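Local structure of sugar fermentation stimulation protein homolog (4DA2) at residues 102-107 with 120-125; 2-7 with 94-99; 167-172 with 205-210. The protein probably binds DNA and, with an OB-fold domain joined to a calcium-binding PD-(D/E)xK nuclease-like domain, may act on nucleic acids. The protein carries 1 engineered substitution. All coordinates share one frame; numbering follows the deposited sequence.

Contact 1: 102-107 with 120-125. Engineered in segment 120-125: I121 (natural residue Leu).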
loop_
_atom_site.group_PDB
_atom_site.type_symbol
_atom_site.label_atom_id
_atom_site.label_comp_id
_atom_site.label_asym_id
_atom_site.label_seq_id
_atom_site.Cartn_x
_atom_site.Cartn_y
_atom_site.Cartn_z
ATOM N N GLY A 102 -16.866 12.233 -8.406
ATOM C CA GLY A 102 -17.689 11.766 -9.510
ATOM C C GLY A 102 -17.014 10.669 -10.323
ATOM O O GLY A 102 -17.485 10.333 -11.406
ATOM N N CYS A 103 -15.910 10.126 -9.808
ATOM C CA CYS A 103 -15.207 9.015 -10.462
ATOM C C CYS A 103 -15.384 7.739 -9.663
ATOM O O CYS A 103 -15.465 7.774 -8.429
ATOM C CB CYS A 103 -13.707 9.287 -10.557
ATOM S SG CYS A 103 -13.223 10.827 -11.289
ATOM N N ARG A 104 -15.400 6.604 -10.362
ATOM C CA ARG A 104 -15.513 5.303 -9.707
ATOM C C ARG A 104 -14.672 4.235 -10.410
ATOM O O ARG A 104 -14.358 4.372 -11.598
ATOM C CB ARG A 104 -16.972 4.857 -9.682
ATOM C CG ARG A 104 -17.584 4.709 -11.071
ATOM C CD ARG A 104 -19.033 4.321 -11.041
ATOM N NE ARG A 104 -19.460 3.987 -12.400
ATOM C CZ ARG A 104 -19.717 2.757 -12.832
ATOM N NH1 ARG A 104 -19.639 1.708 -12.013
ATOM N NH2 ARG A 104 -20.071 2.581 -14.095
ATOM N N ILE A 105 -14.327 3.166 -9.683
ATOM C CA ILE A 105 -13.564 2.045 -10.295
ATOM C C ILE A 105 -14.510 1.276 -11.224
ATOM O O ILE A 105 -15.635 0.944 -10.836
ATOM C CB ILE A 105 -12.933 1.116 -9.204
ATOM C CG1 ILE A 105 -11.907 1.919 -8.382
ATOM C CG2 ILE A 105 -12.275 -0.125 -9.840
ATOM C CD1 ILE A 105 -11.631 1.369 -6.962
ATOM N N ILE A 106 -14.063 1.032 -12.453
ATOM C CA ILE A 106 -14.816 0.219 -13.406
ATOM C C ILE A 106 -14.096 -1.084 -13.754
ATOM O O ILE A 106 -14.730 -2.046 -14.210
ATOM C CB ILE A 106 -15.196 1.009 -14.695
ATOM C CG1 ILE A 106 -13.944 1.479 -15.463
ATOM C CG2 ILE A 106 -16.106 2.184 -14.351
ATOM C CD1 ILE A 106 -14.213 1.924 -16.903
ATOM N N LYS A 107 -12.777 -1.133 -13.543
ATOM C CA LYS A 107 -12.022 -2.373 -13.775
ATOM C C LYS A 107 -10.925 -2.483 -12.748
ATOM O O LYS A 107 -10.269 -1.487 -12.440
ATOM C CB LYS A 107 -11.350 -2.402 -15.147
ATOM C CG LYS A 107 -12.249 -2.677 -16.341
ATOM C CD LYS A 107 -11.446 -2.656 -17.645
ATOM C CE LYS A 107 -12.332 -2.958 -18.853
ATOM N NZ LYS A 107 -11.605 -2.749 -20.134
ATOM N N LEU A 120 -8.688 0.762 -13.414
ATOM C CA LEU A 120 -9.190 1.710 -14.389
ATOM C C LEU A 120 -10.375 2.364 -13.721
ATOM O O LEU A 120 -11.294 1.687 -13.258
ATOM C CB LEU A 120 -9.635 1.033 -15.686
ATOM C CG LEU A 120 -10.188 2.015 -16.719
ATOM C CD1 LEU A 120 -9.129 3.044 -17.106
ATOM C CD2 LEU A 120 -10.718 1.280 -17.967
ATOM N N ILE A 121 -10.303 3.688 -13.662
ATOM C CA ILE A 121 -11.306 4.523 -13.004
ATOM C C ILE A 121 -11.985 5.393 -14.061
ATOM O O ILE A 121 -11.331 5.933 -14.953
ATOM C CB ILE A 121 -10.650 5.342 -11.884
ATOM C CG1 ILE A 121 -10.360 4.404 -10.714
ATOM C CG2 ILE A 121 -11.551 6.512 -11.388
ATOM C CD1 ILE A 121 -9.463 4.994 -9.647
ATOM N N GLU A 122 -13.304 5.492 -13.968
ATOM C CA GLU A 122 -14.073 6.278 -14.924
ATOM C C GLU A 122 -14.596 7.533 -14.277
ATOM O O GLU A 122 -15.214 7.482 -13.199
ATOM C CB GLU A 122 -15.210 5.450 -15.534
ATOM C CG GLU A 122 -15.994 6.218 -16.622
ATOM C CD GLU A 122 -17.134 5.404 -17.241
ATOM O OE1 GLU A 122 -17.250 4.192 -16.965
ATOM O OE2 GLU A 122 -17.902 5.989 -18.023
ATOM N N CYS A 123 -14.330 8.664 -14.930
ATOM C CA CYS A 123 -14.795 9.980 -14.460
ATOM C C CYS A 123 -15.778 10.582 -15.485
ATOM O O CYS A 123 -16.032 9.971 -16.544
ATOM C CB CYS A 123 -13.617 10.927 -14.283
ATOM S SG CYS A 123 -12.386 10.330 -13.093
ATOM N N SER A 124 -16.301 11.767 -15.178
ATOM C CA SER A 124 -17.190 12.475 -16.104
ATOM C C SER A 124 -16.561 12.737 -17.465
ATOM O O SER A 124 -17.198 12.513 -18.497
ATOM C CB SER A 124 -17.654 13.800 -15.511
ATOM O OG SER A 124 -18.652 13.579 -14.542
ATOM N N LYS A 125 -15.323 13.205 -17.471
ATOM C CA LYS A 125 -14.717 13.656 -18.714
ATOM C C LYS A 125 -13.771 12.639 -19.356
ATOM O O LYS A 125 -13.230 12.892 -20.438
ATOM C CB LYS A 125 -14.029 15.010 -18.508
ATOM C CG LYS A 125 -15.001 16.135 -18.166
ATOM C CD LYS A 125 -14.280 17.409 -17.773
ATOM C CE LYS A 125 -15.232 18.379 -17.099
ATOM N NZ LYS A 125 -14.589 19.688 -16.795
#

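Contact 2: 2-7 with 94-99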
loop_
_atom_site.group_PDB
_atom_site.type_symbol
_atom_site.label_atom_id
_atom_site.label_comp_id
_atom_site.label_asym_id
_atom_site.label_seq_id
_atom_site.Cartn_x
_atom_site.Cartn_y
_atom_site.Cartn_z
ATOM N N MET A 2 -9.752 11.314 9.237
ATOM C CA MET A 2 -11.104 10.779 9.203
ATOM C C MET A 2 -11.113 9.256 9.057
ATOM O O MET A 2 -10.150 8.661 8.556
ATOM C CB MET A 2 -11.964 11.481 8.132
ATOM C CG MET A 2 -11.548 11.295 6.691
ATOM S SD MET A 2 -12.289 12.559 5.608
ATOM C CE MET A 2 -14.031 12.347 5.945
ATOM N N LYS A 3 -12.184 8.621 9.526
ATOM C CA LYS A 3 -12.294 7.155 9.461
ATOM C C LYS A 3 -12.778 6.643 8.110
ATOM O O LYS A 3 -13.716 7.190 7.550
ATOM C CB LYS A 3 -13.208 6.672 10.582
ATOM C CG LYS A 3 -13.556 5.193 10.506
ATOM C CD LYS A 3 -13.970 4.650 11.858
ATOM C CE LYS A 3 -15.432 4.892 12.125
ATOM N NZ LYS A 3 -15.873 4.108 13.304
ATOM N N LEU A 4 -12.137 5.597 7.590
ATOM C CA LEU A 4 -12.536 5.011 6.313
ATOM C C LEU A 4 -13.374 3.763 6.484
ATOM O O LEU A 4 -14.330 3.546 5.735
ATOM C CB LEU A 4 -11.317 4.615 5.468
ATOM C CG LEU A 4 -10.406 5.690 4.913
ATOM C CD1 LEU A 4 -9.288 5.064 4.103
ATOM C CD2 LEU A 4 -11.196 6.721 4.079
ATOM N N MET A 5 -12.958 2.907 7.421
ATOM C CA MET A 5 -13.525 1.573 7.571
ATOM C C MET A 5 -12.996 0.949 8.882
ATOM O O MET A 5 -12.182 1.552 9.567
ATOM C CB MET A 5 -13.149 0.660 6.395
ATOM C CG MET A 5 -11.652 0.621 6.050
ATOM S SD MET A 5 -11.222 -0.515 4.713
ATOM C CE MET A 5 -11.563 -2.115 5.448
ATOM N N GLU A 6 -13.469 -0.255 9.166
ATOM C CA GLU A 6 -13.102 -0.994 10.366
ATOM C C GLU A 6 -12.802 -2.431 10.007
ATOM O O GLU A 6 -13.471 -3.024 9.156
ATOM C CB GLU A 6 -14.247 -0.954 11.379
ATOM C CG GLU A 6 -14.616 0.434 11.845
ATOM C CD GLU A 6 -15.922 0.476 12.612
ATOM O OE1 GLU A 6 -16.734 -0.478 12.506
ATOM O OE2 GLU A 6 -16.133 1.479 13.313
ATOM N N VAL A 7 -11.799 -2.989 10.672
ATOM C CA VAL A 7 -11.462 -4.393 10.538
ATOM C C VAL A 7 -11.813 -5.086 11.852
ATOM O O VAL A 7 -11.362 -4.677 12.918
ATOM C CB VAL A 7 -9.966 -4.563 10.232
ATOM C CG1 VAL A 7 -9.543 -6.034 10.302
ATOM C CG2 VAL A 7 -9.640 -3.965 8.874
ATOM N N LYS A 94 -16.013 7.253 -1.158
ATOM C CA LYS A 94 -16.455 8.393 -0.347
ATOM C C LYS A 94 -16.092 9.733 -1.009
ATOM O O LYS A 94 -16.398 10.808 -0.475
ATOM C CB LYS A 94 -15.846 8.295 1.057
ATOM C CG LYS A 94 -16.428 7.174 1.923
ATOM C CD LYS A 94 -15.671 7.085 3.238
ATOM C CE LYS A 94 -15.915 5.757 3.946
ATOM N NZ LYS A 94 -17.279 5.631 4.516
ATOM N N GLU A 95 -15.431 9.638 -2.169
ATOM C CA GLU A 95 -14.925 10.779 -2.958
ATOM C C GLU A 95 -14.088 11.757 -2.144
ATOM O O GLU A 95 -14.318 12.965 -2.180
ATOM C CB GLU A 95 -16.104 11.495 -3.656
ATOM C CG GLU A 95 -16.949 10.565 -4.487
ATOM C CD GLU A 95 -18.111 11.273 -5.174
ATOM O OE1 GLU A 95 -19.267 11.003 -4.797
ATOM O OE2 GLU A 95 -17.866 12.098 -6.074
ATOM N N LEU A 96 -13.094 11.239 -1.428
ATOM C CA LEU A 96 -12.329 12.055 -0.492
ATOM C C LEU A 96 -11.118 12.751 -1.115
ATOM O O LEU A 96 -10.466 13.575 -0.474
ATOM C CB LEU A 96 -11.932 11.246 0.744
ATOM C CG LEU A 96 -13.077 10.646 1.572
ATOM C CD1 LEU A 96 -12.513 10.002 2.823
ATOM C CD2 LEU A 96 -14.184 11.690 1.924
ATOM N N LEU A 97 -10.816 12.383 -2.360
ATOM C CA LEU A 97 -9.844 13.075 -3.190
ATOM C C LEU A 97 -10.628 13.970 -4.168
ATOM O O LEU A 97 -11.282 13.467 -5.095
ATOM C CB LEU A 97 -8.957 12.051 -3.924
ATOM C CG LEU A 97 -7.514 11.892 -3.421
ATOM C CD1 LEU A 97 -7.479 11.484 -1.974
ATOM C CD2 LEU A 97 -6.693 10.907 -4.293
ATOM N N PRO A 98 -10.602 15.301 -3.939
ATOM C CA PRO A 98 -11.399 16.230 -4.751
ATOM C C PRO A 98 -11.231 16.016 -6.254
ATOM O O PRO A 98 -12.210 16.105 -6.994
ATOM C CB PRO A 98 -10.862 17.603 -4.343
ATOM C CG PRO A 98 -10.394 17.405 -2.938
ATOM C CD PRO A 98 -9.822 16.013 -2.905
ATOM N N GLU A 99 -10.011 15.707 -6.700
ATOM C CA GLU A 99 -9.759 15.554 -8.147
ATOM C C GLU A 99 -10.461 14.325 -8.729
ATOM O O GLU A 99 -10.684 14.250 -9.940
ATOM C CB GLU A 99 -8.268 15.483 -8.441
ATOM C CG GLU A 99 -7.572 14.306 -7.748
ATOM C CD GLU A 99 -6.079 14.322 -7.969
ATOM O OE1 GLU A 99 -5.679 14.627 -9.107
ATOM O OE2 GLU A 99 -5.319 14.029 -7.014
HETATM O O HOH W 1 -17.011 2.537 5.548
#

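Contact 3: 167-172 with 205-210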
loop_
_atom_site.group_PDB
_atom_site.type_symbol
_atom_site.label_atom_id
_atom_site.label_comp_id
_atom_site.label_asym_id
_atom_site.label_seq_id
_atom_site.Cartn_x
_atom_site.Cartn_y
_atom_site.Cartn_z
ATOM N N GLY A 167 -0.693 10.354 -24.149
ATOM C CA GLY A 167 -1.732 11.316 -23.758
ATOM C C GLY A 167 -2.920 10.724 -23.022
ATOM O O GLY A 167 -4.022 11.273 -23.077
ATOM N N LYS A 168 -2.709 9.606 -22.332
ATOM C CA LYS A 168 -3.756 9.050 -21.479
ATOM C C LYS A 168 -3.511 9.462 -20.027
ATOM O O LYS A 168 -2.373 9.786 -19.642
ATOM C CB LYS A 168 -3.845 7.536 -21.615
ATOM C CG LYS A 168 -4.404 7.095 -22.967
ATOM C CD LYS A 168 -3.782 5.794 -23.399
ATOM C CE LYS A 168 -4.402 5.291 -24.695
ATOM N NZ LYS A 168 -3.968 3.897 -24.995
ATOM N N ARG A 169 -4.567 9.429 -19.224
ATOM C CA ARG A 169 -4.458 9.827 -17.822
ATOM C C ARG A 169 -3.916 8.653 -17.006
ATOM O O ARG A 169 -4.441 7.511 -17.054
ATOM C CB ARG A 169 -5.824 10.302 -17.283
ATOM C CG ARG A 169 -6.396 11.559 -17.999
ATOM C CD ARG A 169 -5.736 12.826 -17.461
ATOM N NE ARG A 169 -5.851 12.878 -16.005
ATOM C CZ ARG A 169 -4.936 13.381 -15.181
ATOM N NH1 ARG A 169 -3.803 13.900 -15.650
ATOM N NH2 ARG A 169 -5.158 13.365 -13.876
ATOM N N ALA A 170 -2.863 8.938 -16.248
ATOM C CA ALA A 170 -2.222 7.928 -15.441
ATOM C C ALA A 170 -1.829 8.517 -14.085
ATOM O O ALA A 170 -1.421 9.688 -13.997
ATOM C CB ALA A 170 -0.992 7.373 -16.162
ATOM N N MET A 171 -1.950 7.695 -13.042
ATOM C CA MET A 171 -1.649 8.106 -11.654
ATOM C C MET A 171 -1.010 6.976 -10.861
ATOM O O MET A 171 -1.402 5.803 -11.003
ATOM C CB MET A 171 -2.927 8.551 -10.924
ATOM C CG MET A 171 -2.679 9.055 -9.512
ATOM S SD MET A 171 -4.205 9.566 -8.682
ATOM C CE MET A 171 -4.308 11.211 -9.369
ATOM N N ILE A 172 0.007 7.324 -10.065
ATOM C CA ILE A 172 0.518 6.426 -9.045
ATOM C C ILE A 172 0.246 7.004 -7.674
ATOM O O ILE A 172 0.464 8.189 -7.422
ATOM C CB ILE A 172 2.034 6.015 -9.253
ATOM C CG1 ILE A 172 2.474 4.935 -8.257
ATOM C CG2 ILE A 172 2.985 7.230 -9.187
ATOM C CD1 ILE A 172 3.793 4.285 -8.653
ATOM N N GLY A 205 4.030 13.277 -17.325
ATOM C CA GLY A 205 2.621 13.586 -17.064
ATOM C C GLY A 205 1.919 12.598 -16.141
ATOM O O GLY A 205 0.703 12.714 -15.927
ATOM N N VAL A 206 2.650 11.608 -15.612
ATOM C CA VAL A 206 2.028 10.684 -14.638
ATOM C C VAL A 206 1.812 11.446 -13.330
ATOM O O VAL A 206 2.751 12.041 -12.782
ATOM C CB VAL A 206 2.884 9.431 -14.336
ATOM C CG1 VAL A 206 2.176 8.522 -13.269
ATOM C CG2 VAL A 206 3.223 8.662 -15.620
ATOM N N GLU A 207 0.575 11.439 -12.835
ATOM C CA GLU A 207 0.290 12.152 -11.569
ATOM C C GLU A 207 0.771 11.290 -10.406
ATOM O O GLU A 207 0.574 10.055 -10.398
ATOM C CB GLU A 207 -1.193 12.468 -11.440
ATOM C CG GLU A 207 -1.703 13.376 -12.573
ATOM C CD GLU A 207 -1.234 14.833 -12.468
ATOM O OE1 GLU A 207 -1.142 15.348 -11.338
ATOM O OE2 GLU A 207 -0.970 15.475 -13.518
ATOM N N ILE A 208 1.457 11.920 -9.460
ATOM C CA ILE A 208 1.953 11.182 -8.285
ATOM C C ILE A 208 1.288 11.721 -6.998
ATOM O O ILE A 208 1.312 12.926 -6.744
ATOM C CB ILE A 208 3.485 11.238 -8.150
ATOM C CG1 ILE A 208 4.157 10.581 -9.374
ATOM C CG2 ILE A 208 3.909 10.586 -6.819
ATOM C CD1 ILE A 208 5.689 10.736 -9.400
ATOM N N ARG A 209 0.692 10.822 -6.206
ATOM C CA ARG A 209 0.062 11.218 -4.923
ATOM C C ARG A 209 0.592 10.265 -3.856
ATOM O O ARG A 209 1.061 9.147 -4.164
ATOM C CB ARG A 209 -1.471 11.066 -4.977
ATOM C CG ARG A 209 -2.177 11.837 -6.129
ATOM C CD ARG A 209 -2.163 13.362 -5.977
ATOM N NE ARG A 209 -2.836 13.986 -7.130
ATOM C CZ ARG A 209 -2.198 14.500 -8.179
ATOM N NH1 ARG A 209 -0.869 14.524 -8.210
ATOM N NH2 ARG A 209 -2.896 15.028 -9.180
ATOM N N ALA A 210 0.506 10.706 -2.610
ATOM C CA ALA A 210 0.814 9.856 -1.462
ATOM C C ALA A 210 -0.177 10.149 -0.331
ATOM O O ALA A 210 -0.465 11.299 -0.039
ATOM C CB ALA A 210 2.251 10.081 -1.002
HETATM O O HOH W 2 -1.726 11.497 -16.420
#

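Contact 1: 102-107 with 120-125
With SG beside the backbone N in both C103 (chi1 -53°) and C123 (chi1 -59°), the two sulfurs face each other and close a disulfide, C103 SG to C123 SG 2.0 Å, chi3 109°. It sits just beyond the paired strands, whose first hydrogen-bonded pair is R104 with E122: R104 N donates to E122 O at 3.0 Å, and E122 N returns a bond to R104 O. Next to the disulfide, the engineered I121 (Leu in the natural protein) lays its CG2 3.6 Å from C103 CB, while the side chains of I121 and I105 cross obliquely, CG1 against CG1, in a non-hydrogen-bonded pair. Strands 104-108 and 115-122 form an antiparallel hairpin of the PD-(D/E)xK-like domain, and a classic beta bulge interrupts their register. I106 and K107 both lie opposite L120, whose carbonyl oxygen takes two N-H groups, from I106 N at 3.0 Å and K107 N at 3.2 Å; L120 N completes the pairing through K107 O. On the face of L120 and E122 the end of I106 comes in, its CD1 3.7 Å from L120 CD2. I106 CG2 lies 3.5 Å from E122 OE1 and also over the centre of one face of the R104 guanidinium. R104 NH2 and E122 OE1 are too far apart for a salt bridge; any attraction would be long-range. F129 of strand 127-139 packs on L120.

Contact 2: 2-7 with 94-99
M2 and L4 lie on strand 2-6 and meet K94 and L96 of the loop that follows helix 81-93, with the backbones well apart, the nearest CA atoms, of L4 and K94, being 8.4 Å from each other. Side chains bridge this gap. M2 and L96 meet tip to tip, and the sulfur makes the closest approach, M2 SD to L96 CD1 at 3.8 Å. A bend at chi3 (-56°) turns the M2 methyl CE back toward the leucine, where it lies 4.1 Å from L96 CD2. The same L96 CD1 also touches L4 CD2 at 3.8 Å, although here the two leucines overlap while running in opposite senses. L96 CD1 is thus shared between the thioether and the second leucine.

K94 comes to L4 in another way. Its chain is extended as far as CE and bends at chi4 (-72°); CE lies 3.3 Å from L4 O, while NZ stays 3.8 Å from that oxygen. A water joins the two polar atoms instead, donating to L4 O at 2.9 Å and accepting a weak bond from K94 NZ. Turned away from the loop, K3 NZ forms a salt bridge with E6 OE2 at 2.6 Å and a second one with E220.

Deeper in, L4 sits between helix 81-93, where it packs on A87 and I91, and strands 220-229 and 207-215, where it meets Y223 and L213. The loop begins with a Schellman motif, E95 having positive phi. Packed along helix 81-93 and against the loop that follows it, the N-terminal strand pairs with 220-229 and forms an edge of the mixed sheet of the PD-(D/E)xK-like domain, ahead of the OB domain's own strands in the chain.

Contact 3: 167-172 with 205-210
I172 and I208 run alongside each other in the same sense, with I172 CG2 3.6 Å from I208 CG1; chi1 of I172 (-173°) sets its CG1 anti to the backbone N and leaves CG2 as the branch that touches. V206 CG1 approaches the same methyl more loosely, and L160 of helix 151-165 and L202 of helix 192-204 close over this face. Between the isoleucines' strands run three backbone bonds: E207 N to A170 O, I172 N to E207 O at 2.8 Å, and R209 N to I172 O. The strands are parallel, in the alpha/beta core of the PD-(D/E)xK fold, and the connection between them runs through strand 183-186 and helix 192-204. Each segment follows a helix that ends in a Schellman motif, at G167 and G205. On the other face M171 runs roughly perpendicular to R209 and puts CE over one face of its guanidinium, 3.9 Å from R209 NE. Further out, R169, E207 and R209 make a salt-bridge network: R209 NH2 holds E207 OE1 at 2.8 Å, and R169 NH1 makes a long bridge to E207 OE2 (3.9 Å). R209 NE forms a salt bridge with E99 OE2. A water links A170 N to G205 O.

How the contacts relate
From the N terminus, contact 2 comes first: it brings strand 2-6 back to the loop after helix 81-93, closing a span of 86 residues that includes the strands of the OB-like domain. Contact 1 then closes a short hairpin of 12 intervening residues, and contact 3 a 32-residue span containing strand 183-186 and helix 192-204. The three follow in series, none nested or crossed. All reach the same mixed sheet. The loop 94-99 links them: E95 OE2 probably hydrogen-bonds G102 N of contact 1, and E99 OE2 forms a salt bridge with R209 NE of contact 3. Contacts 1 and 3 do not touch, strand 127-139 lying between their strands.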